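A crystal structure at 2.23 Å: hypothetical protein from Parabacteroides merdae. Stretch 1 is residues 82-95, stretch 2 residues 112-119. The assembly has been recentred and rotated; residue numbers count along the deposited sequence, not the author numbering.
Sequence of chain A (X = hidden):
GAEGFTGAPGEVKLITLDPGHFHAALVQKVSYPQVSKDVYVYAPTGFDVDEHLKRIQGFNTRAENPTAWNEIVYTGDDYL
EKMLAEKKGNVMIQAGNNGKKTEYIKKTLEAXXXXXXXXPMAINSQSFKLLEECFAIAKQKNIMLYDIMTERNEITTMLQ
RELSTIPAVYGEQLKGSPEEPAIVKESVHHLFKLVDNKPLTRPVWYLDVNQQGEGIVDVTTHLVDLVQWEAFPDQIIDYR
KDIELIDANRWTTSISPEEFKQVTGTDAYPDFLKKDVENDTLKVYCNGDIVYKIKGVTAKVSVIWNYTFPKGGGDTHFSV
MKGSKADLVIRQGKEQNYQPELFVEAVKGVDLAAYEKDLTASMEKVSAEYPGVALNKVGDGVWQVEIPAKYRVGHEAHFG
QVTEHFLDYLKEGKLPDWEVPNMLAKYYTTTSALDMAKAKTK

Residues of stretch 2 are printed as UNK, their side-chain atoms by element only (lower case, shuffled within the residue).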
ATOM      1  N   LYS A  82       5.103  27.232  -9.521  1.00 38.92           N
ATOM      2  CA  LYS A  82       3.971  28.068  -9.063  1.00 38.81           C
ATOM      3  C   LYS A  82       3.467  27.668  -7.681  1.00 35.23           C
ATOM      4  O   LYS A  82       3.181  28.521  -6.848  1.00 36.01           O
ATOM      5  CB  LYS A  82       2.796  28.032 -10.058  1.00 41.45           C
ATOM      6  CG  LYS A  82       2.878  29.074 -11.161  1.00 46.77           C
ATOM      7  CD  LYS A  82       2.544  30.469 -10.651  1.00 51.72           C
ATOM      8  CE  LYS A  82       2.945  31.545 -11.649  1.00 59.07           C
ATOM      9  NZ  LYS A  82       2.113  31.506 -12.887  1.00 64.56           N
HETATM   10  N   MSE A  83       3.347  26.370  -7.446  1.00 33.95           N
HETATM   11  CA  MSE A  83       2.913  25.862  -6.148  1.00 34.88           C
HETATM   12  C   MSE A  83       3.822  26.336  -5.047  1.00 35.59           C
HETATM   13  O   MSE A  83       3.367  26.830  -4.015  1.00 33.24           O
HETATM   14  CB  MSE A  83       2.907  24.339  -6.170  1.00 35.45           C
HETATM   15  CG  MSE A  83       2.141  23.777  -4.981  1.00 37.60           C
HETATM   16 SE   MSE A  83       3.427  23.148  -3.631  0.75 41.48          SE
HETATM   17  CE  MSE A  83       3.359  21.318  -4.315  1.00 35.62           C
ATOM     18  N   LEU A  84       5.126  26.199  -5.265  1.00 36.65           N
ATOM     19  CA  LEU A  84       6.108  26.571  -4.258  1.00 38.04           C
ATOM     20  C   LEU A  84       6.103  28.072  -4.034  1.00 39.22           C
ATOM     21  O   LEU A  84       6.273  28.521  -2.907  1.00 42.25           O
ATOM     22  CB  LEU A  84       7.504  26.088  -4.665  1.00 39.07           C
ATOM     23  CG  LEU A  84       7.659  24.566  -4.698  1.00 37.86           C
ATOM     24  CD1 LEU A  84       8.947  24.156  -5.394  1.00 40.15           C
ATOM     25  CD2 LEU A  84       7.602  23.991  -3.295  1.00 38.25           C
ATOM     26  N   ALA A  85       5.884  28.836  -5.105  1.00 37.87           N
ATOM     27  CA  ALA A  85       5.850  30.298  -5.034  1.00 38.88           C
ATOM     28  C   ALA A  85       4.631  30.824  -4.291  1.00 39.04           C
ATOM     29  O   ALA A  85       4.725  31.780  -3.527  1.00 39.00           O
ATOM     30  CB  ALA A  85       5.879  30.886  -6.435  1.00 39.42           C
ATOM     31  N   GLU A  86       3.482  30.202  -4.528  1.00 39.14           N
ATOM     32  CA  GLU A  86       2.230  30.693  -3.976  1.00 39.76           C
ATOM     33  C   GLU A  86       2.005  30.207  -2.550  1.00 39.70           C
ATOM     34  O   GLU A  86       1.364  30.897  -1.775  1.00 41.06           O
ATOM     35  CB  GLU A  86       1.066  30.308  -4.892  1.00 39.60           C
ATOM     36  CG  GLU A  86       1.158  31.009  -6.240  1.00 40.90           C
ATOM     37  CD  GLU A  86      -0.012  30.740  -7.168  1.00 41.76           C
ATOM     38  OE1 GLU A  86      -0.810  29.804  -6.923  1.00 39.37           O
ATOM     39  OE2 GLU A  86      -0.121  31.485  -8.161  1.00 44.07           O
ATOM     40  N   LYS A  87       2.555  29.044  -2.205  1.00 38.67           N
ATOM     41  CA  LYS A  87       2.369  28.426  -0.880  1.00 39.74           C
ATOM     42  C   LYS A  87       0.961  28.635  -0.315  1.00 37.90           C
ATOM     43  O   LYS A  87       0.792  29.189   0.769  1.00 37.68           O
ATOM     44  CB  LYS A  87       3.416  28.924   0.124  1.00 41.90           C
ATOM     45  CG  LYS A  87       4.855  28.595  -0.254  1.00 46.23           C
ATOM     46  CD  LYS A  87       5.742  28.298   0.959  1.00 47.80           C
ATOM     47  CE  LYS A  87       7.172  28.830   0.805  1.00 48.57           C
ATOM     48  NZ  LYS A  87       7.848  28.548  -0.500  1.00 44.92           N
ATOM     49  N   LYS A  88      -0.044  28.175  -1.048  1.00 36.86           N
ATOM     50  CA  LYS A  88      -1.434  28.434  -0.680  1.00 38.61           C
ATOM     51  C   LYS A  88      -2.026  27.389   0.262  1.00 37.86           C
ATOM     52  O   LYS A  88      -3.115  27.592   0.797  1.00 42.06           O
ATOM     53  CB  LYS A  88      -2.292  28.572  -1.938  1.00 40.28           C
ATOM     54  CG  LYS A  88      -2.253  29.970  -2.546  1.00 43.71           C
ATOM     55  CD  LYS A  88      -2.857  29.975  -3.940  1.00 47.96           C
ATOM     56  CE  LYS A  88      -3.335  31.351  -4.367  1.00 51.64           C
ATOM     57  NZ  LYS A  88      -4.057  31.259  -5.669  1.00 53.90           N
ATOM     58  N   GLY A  89      -1.312  26.286   0.471  1.00 36.74           N
ATOM     59  CA  GLY A  89      -1.787  25.200   1.327  1.00 36.69           C
ATOM     60  C   GLY A  89      -0.742  24.751   2.328  1.00 35.91           C
ATOM     61  O   GLY A  89       0.403  25.175   2.257  1.00 39.17           O
ATOM     62  N   ASN A  90      -1.152  23.899   3.269  1.00 34.11           N
ATOM     63  CA  ASN A  90      -0.260  23.377   4.310  1.00 31.50           C
ATOM     64  C   ASN A  90      -0.189  21.842   4.371  1.00 30.87           C
ATOM     65  O   ASN A  90       0.528  21.297   5.204  1.00 30.54           O
ATOM     66  CB  ASN A  90      -0.647  23.945   5.674  1.00 31.40           C
ATOM     67  CG  ASN A  90      -2.083  23.641   6.048  1.00 32.02           C
ATOM     68  OD1 ASN A  90      -2.672  22.664   5.586  1.00 31.99           O
ATOM     69  ND2 ASN A  90      -2.654  24.475   6.894  1.00 33.04           N
ATOM     70  N   VAL A  91      -0.927  21.152   3.496  1.00 30.11           N
ATOM     71  CA  VAL A  91      -0.773  19.708   3.313  1.00 29.59           C
ATOM     72  C   VAL A  91      -0.846  19.380   1.823  1.00 30.51           C
ATOM     73  O   VAL A  91      -1.830  19.718   1.160  1.00 30.98           O
ATOM     74  CB  VAL A  91      -1.882  18.907   4.029  1.00 30.20           C
ATOM     75  CG1 VAL A  91      -1.722  17.416   3.764  1.00 28.29           C
ATOM     76  CG2 VAL A  91      -1.875  19.189   5.524  1.00 30.93           C
HETATM   77  N   MSE A  92       0.177  18.695   1.316  1.00 28.60           N
HETATM   78  CA  MSE A  92       0.255  18.331  -0.091  1.00 27.01           C
HETATM   79  C   MSE A  92      -0.080  16.875  -0.253  1.00 28.10           C
HETATM   80  O   MSE A  92       0.439  16.027   0.476  1.00 30.37           O
HETATM   81  CB  MSE A  92       1.667  18.603  -0.595  1.00 26.10           C
HETATM   82  CG  MSE A  92       1.776  18.512  -2.118  1.00 25.16           C
HETATM   83 SE   MSE A  92       2.231  16.668  -2.670  0.75 20.08          SE
HETATM   84  CE  MSE A  92       4.149  16.789  -2.322  1.00 20.46           C
ATOM     85  N   ILE A  93      -0.940  16.573  -1.223  1.00 26.30           N
ATOM     86  CA  ILE A  93      -1.337  15.208  -1.528  1.00 25.97           C
ATOM     87  C   ILE A  93      -0.658  14.744  -2.817  1.00 26.08           C
ATOM     88  O   ILE A  93      -0.906  15.307  -3.889  1.00 27.39           O
ATOM     89  CB  ILE A  93      -2.867  15.111  -1.721  1.00 26.10           C
ATOM     90  CG1 ILE A  93      -3.607  15.662  -0.491  1.00 26.12           C
ATOM     91  CG2 ILE A  93      -3.276  13.675  -2.031  1.00 25.00           C
ATOM     92  CD1 ILE A  93      -3.283  14.949   0.805  1.00 25.40           C
ATOM     93  N   GLN A  94       0.179  13.714  -2.727  1.00 26.55           N
ATOM     94  CA  GLN A  94       0.894  13.201  -3.905  1.00 28.16           C
ATOM     95  C   GLN A  94       0.476  11.770  -4.250  1.00 27.09           C
ATOM     96  O   GLN A  94       0.753  10.840  -3.505  1.00 28.29           O
ATOM     97  CB  GLN A  94       2.417  13.289  -3.700  1.00 30.06           C
ATOM     98  CG  GLN A  94       3.178  13.788  -4.931  1.00 33.88           C
ATOM     99  CD  GLN A  94       2.980  12.896  -6.158  1.00 36.73           C
ATOM    100  OE1 GLN A  94       3.092  11.674  -6.071  1.00 35.13           O
ATOM    101  NE2 GLN A  94       2.667  13.506  -7.304  1.00 41.22           N
ATOM    102  N   ALA A  95      -0.203  11.610  -5.382  1.00 27.31           N
ATOM    103  CA  ALA A  95      -0.535  10.292  -5.912  1.00 29.50           C
ATOM    104  C   ALA A  95      -0.556  10.342  -7.433  1.00 31.12           C
ATOM    105  O   ALA A  95      -1.418  10.986  -8.028  1.00 31.06           O
ATOM    106  CB  ALA A  95      -1.878   9.805  -5.386  1.00 29.05           C
ATOM    107  N   UNK A 112       7.998  23.885   4.038  1.00 35.89           N
ATOM    108  CA  UNK A 112       7.258  23.834   5.299  1.00 34.97           C
ATOM    109  C   UNK A 112       5.863  23.258   5.159  1.00 33.89           C
ATOM    110  O   UNK A 112       5.021  23.469   6.022  1.00 35.10           O
ATOM    111  N   UNK A 113       5.629  22.518   4.076  1.00 33.41           N
ATOM    112  CA  UNK A 113       4.318  21.935   3.774  1.00 32.26           C
ATOM    113  C   UNK A 113       4.307  20.437   4.090  1.00 31.38           C
ATOM    114  O   UNK A 113       5.156  19.689   3.593  1.00 32.96           O
ATOM    115  c   UNK A 113       3.954  22.171   2.290  1.00 31.74           C
ATOM    116  c   UNK A 113       3.761  24.049   0.550  1.00 33.09           C
ATOM    117  c   UNK A 113       2.643  21.488   1.930  1.00 31.95           C
ATOM    118  c   UNK A 113       3.875  23.681   2.014  1.00 33.03           C
ATOM    119  N   UNK A 114       3.346  20.006   4.914  1.00 31.07           N
ATOM    120  CA  UNK A 114       3.210  18.585   5.287  1.00 31.10           C
ATOM    121  C   UNK A 114       2.847  17.764   4.067  1.00 30.87           C
ATOM    122  O   UNK A 114       2.297  18.305   3.112  1.00 32.52           O
ATOM    123  n   UNK A 114       1.774  20.298   7.779  1.00 31.90           N
ATOM    124  c   UNK A 114       2.397  19.146   7.631  1.00 31.93           C
ATOM    125  c   UNK A 114       2.120  18.391   6.342  1.00 31.53           C
ATOM    126  o   UNK A 114       3.139  18.683   8.492  1.00 31.64           O
ATOM    127  N   UNK A 115       3.134  16.463   4.089  1.00 30.47           N
ATOM    128  CA  UNK A 115       2.901  15.623   2.904  1.00 30.19           C
ATOM    129  C   UNK A 115       2.263  14.272   3.231  1.00 28.14           C
ATOM    130  O   UNK A 115       2.784  13.505   4.039  1.00 28.46           O
ATOM    131  c   UNK A 115       3.993  14.457   0.939  1.00 30.01           C
ATOM    132  c   UNK A 115       4.843  16.679   1.707  1.00 32.05           C
ATOM    133  c   UNK A 115       4.218  15.368   2.141  1.00 30.78           C
ATOM    134  N   UNK A 116       1.135  13.993   2.588  1.00 26.33           N
ATOM    135  CA  UNK A 116       0.566  12.649   2.551  1.00 26.29           C
ATOM    136  C   UNK A 116       0.764  12.124   1.129  1.00 27.04           C
ATOM    137  O   UNK A 116       0.201  12.656   0.172  1.00 24.98           O
ATOM    138  c   UNK A 116      -3.157  11.530   3.149  1.00 26.86           C
ATOM    139  c   UNK A 116      -0.928  12.665   2.912  1.00 25.96           C
ATOM    140  c   UNK A 116      -1.112  10.420   4.030  1.00 25.11           C
ATOM    141  c   UNK A 116      -1.668  11.321   2.936  1.00 25.56           C
ATOM    142  N   UNK A 117       1.567  11.079   0.990  1.00 29.55           N
ATOM    143  CA  UNK A 117       1.832  10.503  -0.318  1.00 28.48           C
ATOM    144  C   UNK A 117       1.356   9.072  -0.355  1.00 29.67           C
ATOM    145  O   UNK A 117       1.527   8.327   0.603  1.00 32.03           O
ATOM    146  o   UNK A 117       3.635   9.780  -1.773  1.00 27.73           O
ATOM    147  c   UNK A 117       3.328  10.538  -0.614  1.00 28.45           C
ATOM    148  N   UNK A 118       0.767   8.682  -1.473  1.00 29.69           N
ATOM    149  CA  UNK A 118       0.564   7.280  -1.753  1.00 28.14           C
ATOM    150  C   UNK A 118       1.928   6.587  -1.861  1.00 28.64           C
ATOM    151  O   UNK A 118       2.963   7.227  -2.082  1.00 27.30           O
ATOM    152  c   UNK A 118      -0.196   7.107  -3.066  1.00 29.71           C
ATOM    153  c   UNK A 118      -0.883   5.755  -3.171  1.00 31.78           C
ATOM    154  o   UNK A 118      -1.504   5.497  -4.223  1.00 30.40           O
ATOM    155  o   UNK A 118      -0.821   4.961  -2.200  1.00 33.82           O
ATOM    156  N   UNK A 119       1.929   5.279  -1.675  1.00 26.74           N
ATOM    157  CA  UNK A 119       3.102   4.472  -1.990  1.00 29.89           C
ATOM    158  C   UNK A 119       3.324   4.385  -3.505  1.00 30.34           C
ATOM    159  O   UNK A 119       2.400   4.623  -4.286  1.00 30.74           O
ATOM    160  c   UNK A 119       1.620   1.223  -2.535  1.00 39.65           C
ATOM    161  c   UNK A 119       2.969   3.067  -1.390  1.00 31.80           C
ATOM    162  c   UNK A 119       1.605   2.397  -1.578  1.00 34.08           C
ATOM    163  n   UNK A 119       1.137   0.592  -4.848  1.00 44.49           N
ATOM    164  c   UNK A 119       1.715   1.644  -3.983  1.00 40.72           C
TER

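Position 112 has backbone atoms and no side chain, and it makes no close contact with stretch 1. Its phi of 80° follows the end of a helix in a Schellman motif, a conformation that by itself favours glycine, and the residue is G112.

Position 113 carries four carbons, forked at the first, with one arm two carbons long; they lie against N90 and M92 and reach toward SE of M83. This is the beta-branched pattern of isoleucine. I113 has the largest area covered by the other stretch. Its CG2 lies 3.8 Å from C of N90 and 4.0 Å from CB of M92, while CD1 at the end of the longer arm reaches to 4.3 Å from SE of M83, a selenomethionine like M92. The side chain thus links the helix of stretch 1 to the start of its strand.

At position 114 two carbons appear, the second bearing one oxygen and one nitrogen, and the nitrogen sits against O of N90: a short amide, hence N114. The amide nitrogen ND2 donates to O of N90 at 3.0 Å, with an angle of 161°. The same acceptor, O of N90, takes a second hydrogen bond from the backbone N of N114 at 3.1 Å, so a single carbonyl is held by both groups just before the strand of stretch 1 begins.

Position 115 shows one carbon carrying two more, three in all, forked at the first, with one of them against CE of M92; this is valine. V115 pairs with M92, their side chains sharing a face of the sheet, and CG1 of V115 packs 4.0 Å from CE of M92.

Position 116 has four carbons forked at the second, its CB against CD1 of I93; the fork distinguishes leucine from the isoleucine seen earlier. L116 lies on the face occupied by V91, I93 and N114, and its CB is 3.9 Å from CD1 of I93, whose side-chain end turns nearer to the neighbouring strand.

Position 117 holds one carbon and then one oxygen, the oxygen near CB of Q94, and so is serine. S117 pairs with Q94, CB of Q94 lying 4.2 Å from OG of S117; this hydroxyl donates to the backbone O of position 118 at 2.7 Å.

Position 118 has two carbons, the second with two oxygens, and its CB meets CB of A95 at 3.9 Å; the carboxylate makes it aspartate, D118. Position 119 ends in nitrogen after four carbons in a row, pointing away from stretch 1 without contact, a lysine, K119.

The contact is built on two parallel strands, whose N-to-C directions differ by 22°. Beyond the shared carbonyl of N90, hydrogen bonds alternate in direction: N of M92 to O of N114 (2.8 Å), N of L116 to O of M92 (3.0 Å), N of Q94 to O of L116 (3.1 Å) and N of D118 to O of Q94 (3.0 Å). CA-H...O contacts, such as CA of I93 to O of L116 at 3.4 Å, supplement this ladder. Side chains pack on both faces, and I113 extends the apolar contact to the helix.

Stretch 2 (112-119) GINVLSDK
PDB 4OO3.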